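Local coordinates for protein 4-carboxymuconolactone decarboxylase (Sinorhizobium meliloti, PDB 4G9Q) that belongs to the all-helical carboxymuconolactone decarboxylase family, forms a trimer, and may have decarboxylase or peroxiredoxin-type activity, at residues P69-N72 against R73-S77; D98-E102 against N103-P107; D186-F189 against R190-L194; F222-N225 against K226-N230. All blocks are in the same frame, centred on the assembly; numbering follows the deposited sequence.

Contact 1 (P69-N72 against R73-S77)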
loop_
_atom_site.group_PDB
_atom_site.type_symbol
_atom_site.label_atom_id
_atom_site.label_comp_id
_atom_site.label_asym_id
_atom_site.label_seq_id
_atom_site.Cartn_x
_atom_site.Cartn_y
_atom_site.Cartn_z
ATOM N N PRO A 69 13.966 6.350 25.570
ATOM C CA PRO A 69 14.709 7.616 25.550
ATOM C C PRO A 69 15.742 7.774 24.429
ATOM O O PRO A 69 16.232 8.887 24.218
ATOM C CB PRO A 69 15.409 7.625 26.915
ATOM C CG PRO A 69 15.575 6.189 27.249
ATOM C CD PRO A 69 14.341 5.512 26.723
ATOM N N GLY A 70 16.061 6.685 23.725
ATOM C CA GLY A 70 17.049 6.713 22.641
ATOM C C GLY A 70 16.672 7.610 21.475
ATOM O O GLY A 70 17.531 8.060 20.718
ATOM N N LEU A 71 15.378 7.859 21.331
ATOM C CA LEU A 71 14.863 8.759 20.313
ATOM C C LEU A 71 13.803 9.617 20.983
ATOM O O LEU A 71 12.879 9.090 21.614
ATOM C CB LEU A 71 14.265 7.963 19.148
ATOM C CG LEU A 71 13.906 8.719 17.865
ATOM C CD1 LEU A 71 15.165 9.168 17.111
ATOM C CD2 LEU A 71 13.037 7.821 16.976
ATOM N N ASN A 72 13.943 10.934 20.863
ATOM C CA ASN A 72 13.080 11.853 21.604
ATOM C C ASN A 72 11.697 12.008 20.977
ATOM O O ASN A 72 11.463 11.524 19.865
ATOM C CB ASN A 72 13.774 13.206 21.883
ATOM C CG ASN A 72 13.980 14.062 20.632
ATOM O OD1 ASN A 72 13.290 13.918 19.626
ATOM N ND2 ASN A 72 14.941 14.980 20.710
ATOM N N ARG A 73 10.782 12.660 21.692
ATOM C CA ARG A 73 9.390 12.753 21.238
ATOM C C ARG A 73 9.249 13.562 19.950
ATOM O O ARG A 73 8.403 13.254 19.114
ATOM C CB ARG A 73 8.495 13.350 22.322
ATOM C CG ARG A 73 8.134 12.396 23.448
ATOM C CD ARG A 73 7.219 13.077 24.474
ATOM N NE ARG A 73 7.885 14.191 25.157
ATOM C CZ ARG A 73 7.514 15.470 25.085
ATOM N NH1 ARG A 73 6.456 15.835 24.371
ATOM N NH2 ARG A 73 8.199 16.395 25.745
ATOM N N ARG A 74 10.072 14.599 19.811
ATOM C CA ARG A 74 10.090 15.424 18.604
ATOM C C ARG A 74 10.412 14.572 17.373
ATOM O O ARG A 74 9.694 14.626 16.367
ATOM C CB ARG A 74 11.088 16.579 18.764
ATOM C CG ARG A 74 11.168 17.555 17.579
ATOM C CD ARG A 74 12.172 17.086 16.543
ATOM N NE ARG A 74 12.527 18.129 15.577
ATOM C CZ ARG A 74 13.486 17.999 14.667
ATOM N NH1 ARG A 74 14.186 16.873 14.587
ATOM N NH2 ARG A 74 13.749 18.997 13.833
ATOM N N ASP A 75 11.482 13.782 17.460
ATOM C CA ASP A 75 11.890 12.930 16.343
ATOM C C ASP A 75 10.865 11.834 16.086
ATOM O O ASP A 75 10.584 11.513 14.936
ATOM C CB ASP A 75 13.264 12.306 16.586
ATOM C CG ASP A 75 14.401 13.303 16.450
ATOM O OD1 ASP A 75 14.251 14.308 15.727
ATOM O OD2 ASP A 75 15.460 13.075 17.072
ATOM N N ARG A 76 10.312 11.264 17.156
ATOM C CA ARG A 76 9.252 10.257 17.009
ATOM C C ARG A 76 8.026 10.826 16.293
ATOM O O ARG A 76 7.394 10.139 15.488
ATOM C CB ARG A 76 8.863 9.648 18.359
ATOM C CG ARG A 76 9.881 8.656 18.870
ATOM C CD ARG A 76 9.490 8.051 20.216
ATOM N NE ARG A 76 10.667 7.402 20.787
ATOM C CZ ARG A 76 11.038 6.151 20.530
ATOM N NH1 ARG A 76 10.305 5.377 19.731
ATOM N NH2 ARG A 76 12.142 5.670 21.083
ATOM N N SER A 77 7.700 12.085 16.577
ATOM C CA SER A 77 6.596 12.748 15.884
ATOM C C SER A 77 6.859 12.879 14.378
ATOM O O SER A 77 5.966 12.615 13.573
ATOM C CB SER A 77 6.293 14.111 16.509
ATOM O OG SER A 77 5.601 13.968 17.741
#
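The chain runs from an irregular loop at Leu71 and Asn72 straight into the first turn of helix 73-86, where Arg76 N bonds to Asn72 O at 3.0 Å. Asn72 is the N-cap. Its side-chain OD1 accepts from Asp75 N at 2.8 Å, and the N-H points nearly along the C=O axis of the amide. CG of Asn72 sits between the backbone N and the carbonyl carbon (chi1 70°), which turns OD1 back over the start of the helix. Arg76 reaches back to the residue before the cap. Its chain is extended from CG to NE, and NE donates to Leu71 O at 2.9 Å. The bond is bent (146° at the hydrogen), and the donor stands above the carbonyl plane. Leu71 CB lies over one face of the guanidinium, 3.7 Å from Arg76 NH2. Leu71 CD1 packs at 3.7 Å on Asp75 CB, so Leu71 touches both side chains. Arg74 NH1 meets Asp75 OD1 at 2.8 Å in a salt bridge within the helix turn, in the plane of the guanidinium. Beyond the turn, Asp75 OD2 also pairs with Arg201, while Arg76 pairs with Glu239 and bonds to His243. With alanine at Arg76, Leu71 O would probably lose this donor and Glu239 this partner, and a gap would open beside Leu71 CB. The helix start is thus tied by a neutral amide, while Asp75, lying between Arg74 and Arg201, is likely to stay ionised.

Contact 2 (D98-E102 against N103-P107)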
loop_
_atom_site.group_PDB
_atom_site.type_symbol
_atom_site.label_atom_id
_atom_site.label_comp_id
_atom_site.label_asym_id
_atom_site.label_seq_id
_atom_site.Cartn_x
_atom_site.Cartn_y
_atom_site.Cartn_z
ATOM N N ASP A 98 -1.049 17.596 15.520
ATOM C CA ASP A 98 -1.214 18.372 16.749
ATOM C C ASP A 98 -0.187 17.935 17.792
ATOM O O ASP A 98 0.466 18.768 18.417
ATOM C CB ASP A 98 -2.633 18.228 17.312
ATOM C CG ASP A 98 -2.819 18.992 18.615
ATOM O OD1 ASP A 98 -3.034 20.218 18.560
ATOM O OD2 ASP A 98 -2.745 18.368 19.694
ATOM N N GLN A 99 -0.053 16.622 17.972
ATOM C CA GLN A 99 0.927 16.076 18.907
ATOM C C GLN A 99 2.344 16.475 18.522
ATOM O O GLN A 99 3.160 16.778 19.390
ATOM C CB GLN A 99 0.822 14.554 18.990
ATOM C CG GLN A 99 -0.333 14.043 19.840
ATOM C CD GLN A 99 -0.225 14.440 21.304
ATOM O OE1 GLN A 99 0.805 14.229 21.951
ATOM N NE2 GLN A 99 -1.298 15.015 21.835
ATOM N N ALA A 100 2.636 16.480 17.220
ATOM C CA ALA A 100 3.964 16.875 16.746
ATOM C C ALA A 100 4.290 18.313 17.150
ATOM O O ALA A 100 5.386 18.601 17.635
ATOM C CB ALA A 100 4.066 16.706 15.235
ATOM N N LEU A 101 3.320 19.205 16.957
ATOM C CA LEU A 101 3.466 20.608 17.347
ATOM C C LEU A 101 3.702 20.740 18.853
ATOM O O LEU A 101 4.580 21.491 19.287
ATOM C CB LEU A 101 2.239 21.412 16.908
ATOM C CG LEU A 101 2.015 21.541 15.396
ATOM C CD1 LEU A 101 0.627 22.075 15.108
ATOM C CD2 LEU A 101 3.078 22.438 14.761
ATOM N N GLU A 102 2.932 19.988 19.639
ATOM C CA GLU A 102 3.121 19.932 21.094
ATOM C C GLU A 102 4.526 19.423 21.455
ATOM O O GLU A 102 5.147 19.908 22.406
ATOM C CB GLU A 102 2.039 19.053 21.733
ATOM C CG GLU A 102 1.922 19.176 23.253
ATOM C CD GLU A 102 1.343 20.511 23.717
ATOM O OE1 GLU A 102 0.706 21.227 22.909
ATOM O OE2 GLU A 102 1.526 20.842 24.909
ATOM N N ASN A 103 5.026 18.467 20.668
ATOM C CA ASN A 103 6.353 17.884 20.876
ATOM C C ASN A 103 7.519 18.724 20.350
ATOM O O ASN A 103 8.685 18.331 20.481
ATOM C CB ASN A 103 6.414 16.472 20.290
ATOM C CG ASN A 103 5.564 15.481 21.064
ATOM O OD1 ASN A 103 5.179 15.734 22.206
ATOM N ND2 ASN A 103 5.267 14.349 20.443
ATOM N N GLY A 104 7.203 19.866 19.750
ATOM C CA GLY A 104 8.225 20.823 19.345
ATOM C C GLY A 104 8.647 20.767 17.890
ATOM O O GLY A 104 9.619 21.419 17.506
ATOM N N VAL A 105 7.933 19.983 17.082
ATOM C CA VAL A 105 8.101 20.049 15.629
ATOM C C VAL A 105 7.501 21.380 15.178
ATOM O O VAL A 105 6.384 21.725 15.571
ATOM C CB VAL A 105 7.412 18.870 14.886
ATOM C CG1 VAL A 105 7.647 18.969 13.380
ATOM C CG2 VAL A 105 7.930 17.521 15.394
ATOM N N LYS A 106 8.257 22.134 14.385
ATOM C CA LYS A 106 7.794 23.429 13.890
ATOM C C LYS A 106 6.745 23.248 12.797
ATOM O O LYS A 106 6.819 22.285 12.029
ATOM C CB LYS A 106 8.966 24.235 13.326
ATOM C CG LYS A 106 10.043 24.593 14.338
ATOM C CD LYS A 106 11.182 25.310 13.630
ATOM C CE LYS A 106 12.339 25.608 14.566
ATOM N NZ LYS A 106 13.403 26.339 13.820
ATOM N N PRO A 107 5.771 24.178 12.707
ATOM C CA PRO A 107 4.835 24.140 11.582
ATOM C C PRO A 107 5.554 24.041 10.231
ATOM O O PRO A 107 5.111 23.300 9.347
ATOM C CB PRO A 107 4.112 25.482 11.694
ATOM C CG PRO A 107 4.112 25.771 13.160
ATOM C CD PRO A 107 5.414 25.230 13.683
HETATM O O HOH W 1 3.421 12.646 21.893
HETATM O O HOH W 2 2.669 15.256 23.594
HETATM O O HOH W 3 5.795 23.447 17.612
#
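Leu101 O is gripped by Gly104 N, at 3.1 Å, and by a water, at 2.8 Å. Gly104 N stands well above the carbonyl plane of Leu101. The same water donates to Val105 O, so it bridges the last helical turn to the chain that leaves it. Val105 N bonds to Ala100 O at 3.0 Å, and Asn103 N still keeps the helical bond to Gln99 O. The Val105 N to Ala100 O and Gly104 N to Leu101 O bonds, with the positive phi of Gly104 (98°), make a Schellman motif that ends helix 93-102. At these backbone angles a CB would jam against the carbonyl O of Asn103. Beyond the glycine, Val105 CG2 packs on Ala100 CB at 4.0 Å, with Ile110 of helix 107-120 against both residues. The side chains of Leu101 and Pro107 cross at about a right angle, with Leu101 CD2 3.8 Å from Pro107 CD. Elsewhere on the turn two waters join the amides of Gln99 and Asn103. Both donate to Gln99 OE1; one accepts from Asn103 ND2 and the other donates to Asn103 OD1. CG of Asn103 lies beside its own backbone N (chi1 -69°), which folds the amide back alongside Gln99 O. Asn103 ND2 also bonds to Ser77 OG of helix 73-86.

Contact 3 (D186-F189 against R190-L194)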
loop_
_atom_site.group_PDB
_atom_site.type_symbol
_atom_site.label_atom_id
_atom_site.label_comp_id
_atom_site.label_asym_id
_atom_site.label_seq_id
_atom_site.Cartn_x
_atom_site.Cartn_y
_atom_site.Cartn_z
ATOM N N ASP A 186 17.587 17.705 -11.216
ATOM C CA ASP A 186 17.083 19.083 -11.141
ATOM C C ASP A 186 16.074 19.328 -10.021
ATOM O O ASP A 186 16.157 20.346 -9.323
ATOM C CB ASP A 186 16.471 19.511 -12.476
ATOM C CG ASP A 186 17.500 19.623 -13.592
ATOM O OD1 ASP A 186 18.716 19.719 -13.303
ATOM O OD2 ASP A 186 17.075 19.629 -14.767
ATOM N N TYR A 187 15.119 18.412 -9.858
ATOM C CA TYR A 187 14.050 18.596 -8.869
ATOM C C TYR A 187 14.450 18.124 -7.481
ATOM O O TYR A 187 14.067 18.735 -6.482
ATOM C CB TYR A 187 12.774 17.856 -9.279
ATOM C CG TYR A 187 12.000 18.429 -10.450
ATOM C CD1 TYR A 187 12.391 19.610 -11.088
ATOM C CD2 TYR A 187 10.841 17.792 -10.900
ATOM C CE1 TYR A 187 11.652 20.127 -12.149
ATOM C CE2 TYR A 187 10.103 18.299 -11.957
ATOM C CZ TYR A 187 10.513 19.463 -12.579
ATOM O OH TYR A 187 9.771 19.961 -13.628
ATOM N N LEU A 188 15.196 17.024 -7.406
ATOM C CA LEU A 188 15.513 16.448 -6.099
ATOM C C LEU A 188 16.857 16.897 -5.548
ATOM O O LEU A 188 16.914 17.625 -4.555
ATOM C CB LEU A 188 15.430 14.918 -6.110
ATOM C CG LEU A 188 14.129 14.245 -6.549
ATOM C CD1 LEU A 188 14.204 12.767 -6.200
ATOM C CD2 LEU A 188 12.908 14.870 -5.907
ATOM N N PHE A 189 17.940 16.464 -6.183
ATOM C CA PHE A 189 19.250 16.673 -5.582
ATOM C C PHE A 189 19.796 18.097 -5.688
ATOM O O PHE A 189 20.568 18.515 -4.831
ATOM C CB PHE A 189 20.239 15.594 -6.034
ATOM C CG PHE A 189 19.910 14.247 -5.473
ATOM C CD1 PHE A 189 20.243 13.933 -4.159
ATOM C CD2 PHE A 189 19.204 13.320 -6.227
ATOM C CE1 PHE A 189 19.908 12.697 -3.614
ATOM C CE2 PHE A 189 18.872 12.078 -5.697
ATOM C CZ PHE A 189 19.226 11.767 -4.390
ATOM N N ARG A 190 19.354 18.845 -6.694
ATOM C CA ARG A 190 19.757 20.248 -6.832
ATOM C C ARG A 190 18.681 21.243 -6.391
ATOM O O ARG A 190 18.823 22.455 -6.604
ATOM C CB ARG A 190 20.239 20.542 -8.258
ATOM C CG ARG A 190 21.587 19.917 -8.568
ATOM C CD ARG A 190 22.153 20.398 -9.896
ATOM N NE ARG A 190 23.562 20.768 -9.754
ATOM C CZ ARG A 190 23.996 22.005 -9.528
ATOM N NH1 ARG A 190 23.140 23.017 -9.433
ATOM N NH2 ARG A 190 25.294 22.237 -9.403
ATOM N N ASP A 191 17.615 20.736 -5.769
ATOM C CA ASP A 191 16.568 21.599 -5.212
ATOM C C ASP A 191 15.996 21.062 -3.904
ATOM O O ASP A 191 16.349 21.556 -2.835
ATOM C CB ASP A 191 15.445 21.884 -6.228
ATOM C CG ASP A 191 14.330 22.747 -5.641
ATOM O OD1 ASP A 191 14.595 23.501 -4.680
ATOM O OD2 ASP A 191 13.179 22.675 -6.133
ATOM N N LEU A 192 15.126 20.048 -3.988
ATOM C CA LEU A 192 14.435 19.519 -2.808
ATOM C C LEU A 192 15.370 19.268 -1.616
ATOM O O LEU A 192 15.084 19.711 -0.498
ATOM C CB LEU A 192 13.637 18.244 -3.160
ATOM C CG LEU A 192 12.753 17.627 -2.061
ATOM C CD1 LEU A 192 11.604 18.546 -1.671
ATOM C CD2 LEU A 192 12.224 16.266 -2.512
ATOM N N TRP A 193 16.488 18.588 -1.866
ATOM C CA TRP A 193 17.423 18.195 -0.808
ATOM C C TRP A 193 18.220 19.364 -0.241
ATOM O O TRP A 193 18.805 19.251 0.835
ATOM C CB TRP A 193 18.351 17.068 -1.283
ATOM C CG TRP A 193 17.661 15.741 -1.213
ATOM C CD1 TRP A 193 17.056 15.073 -2.234
ATOM C CD2 TRP A 193 17.473 14.944 -0.042
ATOM N NE1 TRP A 193 16.508 13.894 -1.772
ATOM C CE2 TRP A 193 16.749 13.793 -0.429
ATOM C CE3 TRP A 193 17.862 15.081 1.297
ATOM C CZ2 TRP A 193 16.398 12.785 0.481
ATOM C CZ3 TRP A 193 17.510 14.077 2.203
ATOM C CH2 TRP A 193 16.787 12.945 1.784
ATOM N N LEU A 194 18.213 20.485 -0.957
ATOM C CA LEU A 194 18.892 21.704 -0.511
ATOM C C LEU A 194 17.944 22.729 0.114
ATOM O O LEU A 194 18.379 23.787 0.588
ATOM C CB LEU A 194 19.653 22.332 -1.685
ATOM C CG LEU A 194 20.602 21.391 -2.434
ATOM C CD1 LEU A 194 21.232 22.115 -3.621
ATOM C CD2 LEU A 194 21.674 20.800 -1.502
#
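Phe189 and Trp193, one helical turn apart, lie side by side and form an offset stack. The phenyl ring and the five-membered ring of the indole are 9° from parallel, with centroids 4.8 Å apart. Trp193 CD1 sits over one face of Phe189, toward the rim of that ring. Both side chains have CG anti to the carbonyl carbon (chi1 -69° and -80°), which sends the rings out in the same direction. The indole edge faces Leu188 O, and Leu188 CD2 packs on Leu192 CD2 at 3.7 Å. The backbone here is a wider pi-type turn. Leu192 N bonds to Tyr187 O at 3.0 Å, and Trp193 N to Leu188 O at 2.9 Å, nearly straight. The part round Arg190 and Asp186 is looser. Arg190 is exposed and its guanidinium runs off from the turn; its NE stays 6.1 Å from Asp186 OD1, with no contact between the charges. Asp186 bonds to Gln182 instead. Asp191 is a subunit contact: it forms a salt bridge with Arg60 of the second subunit. Trp193 NE1 bonds to Tyr120 OH of helix 107-120, and the indole also meets His223 and, in a cation-pi contact, Lys226 of helix 220-229. With alanine at Trp193, Phe189 would probably lose the partner stacked on one face and Tyr120 OH this donor. The stack thus closes the turn on itself, while the indole reaches two other helices; its cation-pi contact probably lets the indole face offset part of the charge of Lys226.

Contact 4 (F222-N225 against K226-N230)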
loop_
_atom_site.group_PDB
_atom_site.type_symbol
_atom_site.label_atom_id
_atom_site.label_comp_id
_atom_site.label_asym_id
_atom_site.label_seq_id
_atom_site.Cartn_x
_atom_site.Cartn_y
_atom_site.Cartn_z
ATOM N N PHE A 222 20.976 3.721 0.394
ATOM C CA PHE A 222 21.391 5.081 0.062
ATOM C C PHE A 222 20.961 6.081 1.134
ATOM O O PHE A 222 21.773 6.874 1.622
ATOM C CB PHE A 222 20.837 5.487 -1.312
ATOM C CG PHE A 222 21.240 6.871 -1.743
ATOM C CD1 PHE A 222 22.442 7.082 -2.415
ATOM C CD2 PHE A 222 20.419 7.963 -1.473
ATOM C CE1 PHE A 222 22.820 8.365 -2.811
ATOM C CE2 PHE A 222 20.787 9.250 -1.864
ATOM C CZ PHE A 222 21.990 9.449 -2.534
ATOM N N HIS A 223 19.687 6.034 1.515
ATOM C CA HIS A 223 19.150 7.047 2.412
ATOM C C HIS A 223 19.528 6.892 3.877
ATOM O O HIS A 223 19.610 7.884 4.596
ATOM C CB HIS A 223 17.648 7.246 2.186
ATOM C CG HIS A 223 17.353 7.942 0.895
ATOM N ND1 HIS A 223 17.573 9.292 0.717
ATOM C CD2 HIS A 223 16.929 7.469 -0.301
ATOM C CE1 HIS A 223 17.265 9.625 -0.525
ATOM N NE2 HIS A 223 16.877 8.535 -1.164
ATOM N N LEU A 224 19.783 5.658 4.309
ATOM C CA LEU A 224 20.283 5.437 5.668
ATOM C C LEU A 224 21.731 5.910 5.795
ATOM O O LEU A 224 22.092 6.551 6.781
ATOM C CB LEU A 224 20.135 3.977 6.097
ATOM C CG LEU A 224 20.672 3.622 7.491
ATOM C CD1 LEU A 224 19.989 4.432 8.594
ATOM C CD2 LEU A 224 20.515 2.132 7.738
ATOM N N ASN A 225 22.552 5.609 4.790
ATOM C CA ASN A 225 23.908 6.149 4.746
ATOM C C ASN A 225 23.883 7.668 4.805
ATOM O O ASN A 225 24.628 8.278 5.564
ATOM C CB ASN A 225 24.656 5.677 3.499
ATOM C CG ASN A 225 25.267 4.307 3.669
ATOM O OD1 ASN A 225 25.004 3.396 2.883
ATOM N ND2 ASN A 225 26.095 4.153 4.692
ATOM N N LYS A 226 22.993 8.270 4.020
ATOM C CA LYS A 226 22.845 9.722 4.000
ATOM C C LYS A 226 22.422 10.275 5.367
ATOM O O LYS A 226 22.955 11.286 5.817
ATOM C CB LYS A 226 21.867 10.136 2.895
ATOM C CG LYS A 226 21.928 11.607 2.514
ATOM C CD LYS A 226 21.082 11.884 1.272
ATOM C CE LYS A 226 21.042 13.375 0.923
ATOM N NZ LYS A 226 22.392 13.939 0.605
ATOM N N ALA A 227 21.486 9.592 6.027
ATOM C CA ALA A 227 21.024 9.977 7.362
ATOM C C ALA A 227 22.156 9.935 8.385
ATOM O O ALA A 227 22.304 10.846 9.202
ATOM C CB ALA A 227 19.876 9.064 7.810
ATOM N N LEU A 228 22.947 8.867 8.333
ATOM C CA LEU A 228 24.076 8.705 9.243
ATOM C C LEU A 228 25.147 9.758 8.953
ATOM O O LEU A 228 25.676 10.362 9.886
ATOM C CB LEU A 228 24.640 7.281 9.168
ATOM C CG LEU A 228 23.701 6.153 9.629
ATOM C CD1 LEU A 228 24.244 4.800 9.205
ATOM C CD2 LEU A 228 23.437 6.174 11.145
ATOM N N ASP A 229 25.427 9.991 7.667
ATOM C CA ASP A 229 26.318 11.086 7.236
ATOM C C ASP A 229 25.819 12.435 7.754
ATOM O O ASP A 229 26.618 13.288 8.152
ATOM C CB ASP A 229 26.427 11.163 5.705
ATOM C CG ASP A 229 27.183 9.993 5.086
ATOM O OD1 ASP A 229 27.818 9.195 5.813
ATOM O OD2 ASP A 229 27.130 9.870 3.843
ATOM N N ASN A 230 24.495 12.615 7.745
ATOM C CA ASN A 230 23.867 13.867 8.170
ATOM C C ASN A 230 23.726 14.034 9.687
ATOM O O ASN A 230 23.276 15.079 10.165
ATOM C CB ASN A 230 22.512 14.059 7.471
ATOM C CG ASN A 230 22.654 14.395 5.990
ATOM O OD1 ASN A 230 23.734 14.764 5.521
ATOM N ND2 ASN A 230 21.554 14.270 5.244
#
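Lys226 runs alongside Phe222 and points the same way, with its CD 4.1 Å from Phe222 CE2. CG of Lys226 is anti to the backbone N (chi1 -163°), and the chain stays extended until a bend at its last torsion. Phe222 in turn touches the next residue: its CD2 lies 3.5 Å above the ring plane of His223, over the centre. Two residues on, Leu224 CG meets Leu228 CD1 at 4.1 Å. Leu228 CG also rests on the carbonyl of its partner, 3.3 Å from Leu224 O. The Phe222-Lys226 and Leu224-Leu228 pairs are held by the i to i+4 backbone bonds of the alpha-helix 220-229. Lys226 N bonds to Phe222 O at 3.0 Å, and Leu228 N to Leu224 O at 2.9 Å. Asp229 N continues the series to Asn225 O at 2.8 Å. Beyond this shell, Tyr120 meets the His223 imidazole with the two planes nearly perpendicular. Helix 200-213 adds Thr207 against His223 and Ser204 against Lys226. At the far end of the helix, Asp229 OD1 forms a salt bridge with Arg267 of helix 250-267, and Leu228 packs on Val263 of the same helix.

Overall arrangement
The four contacts fall into two touching pairs, one in the N-terminal and one in the C-terminal half of the chain. Contacts 1 and 2 lie 12 Å apart between centres. They are joined by the Ser77 OG to Asn103 ND2 pair (2.7 Å), which ties the start of helix 73-86 to the end of helix 93-102. Contacts 3 and 4 lie 16 Å apart between centres and meet through aromatic rings: Trp193 CZ2 is 3.4 Å from His223 CE1, and Phe189 CZ is 3.9 Å from Phe222 CE2. The pairs do not touch each other. Contacts 1 and 4 come within about 10 Å at their nearest atoms, while contacts 1 and 3 flank the chain's centre on opposite sides.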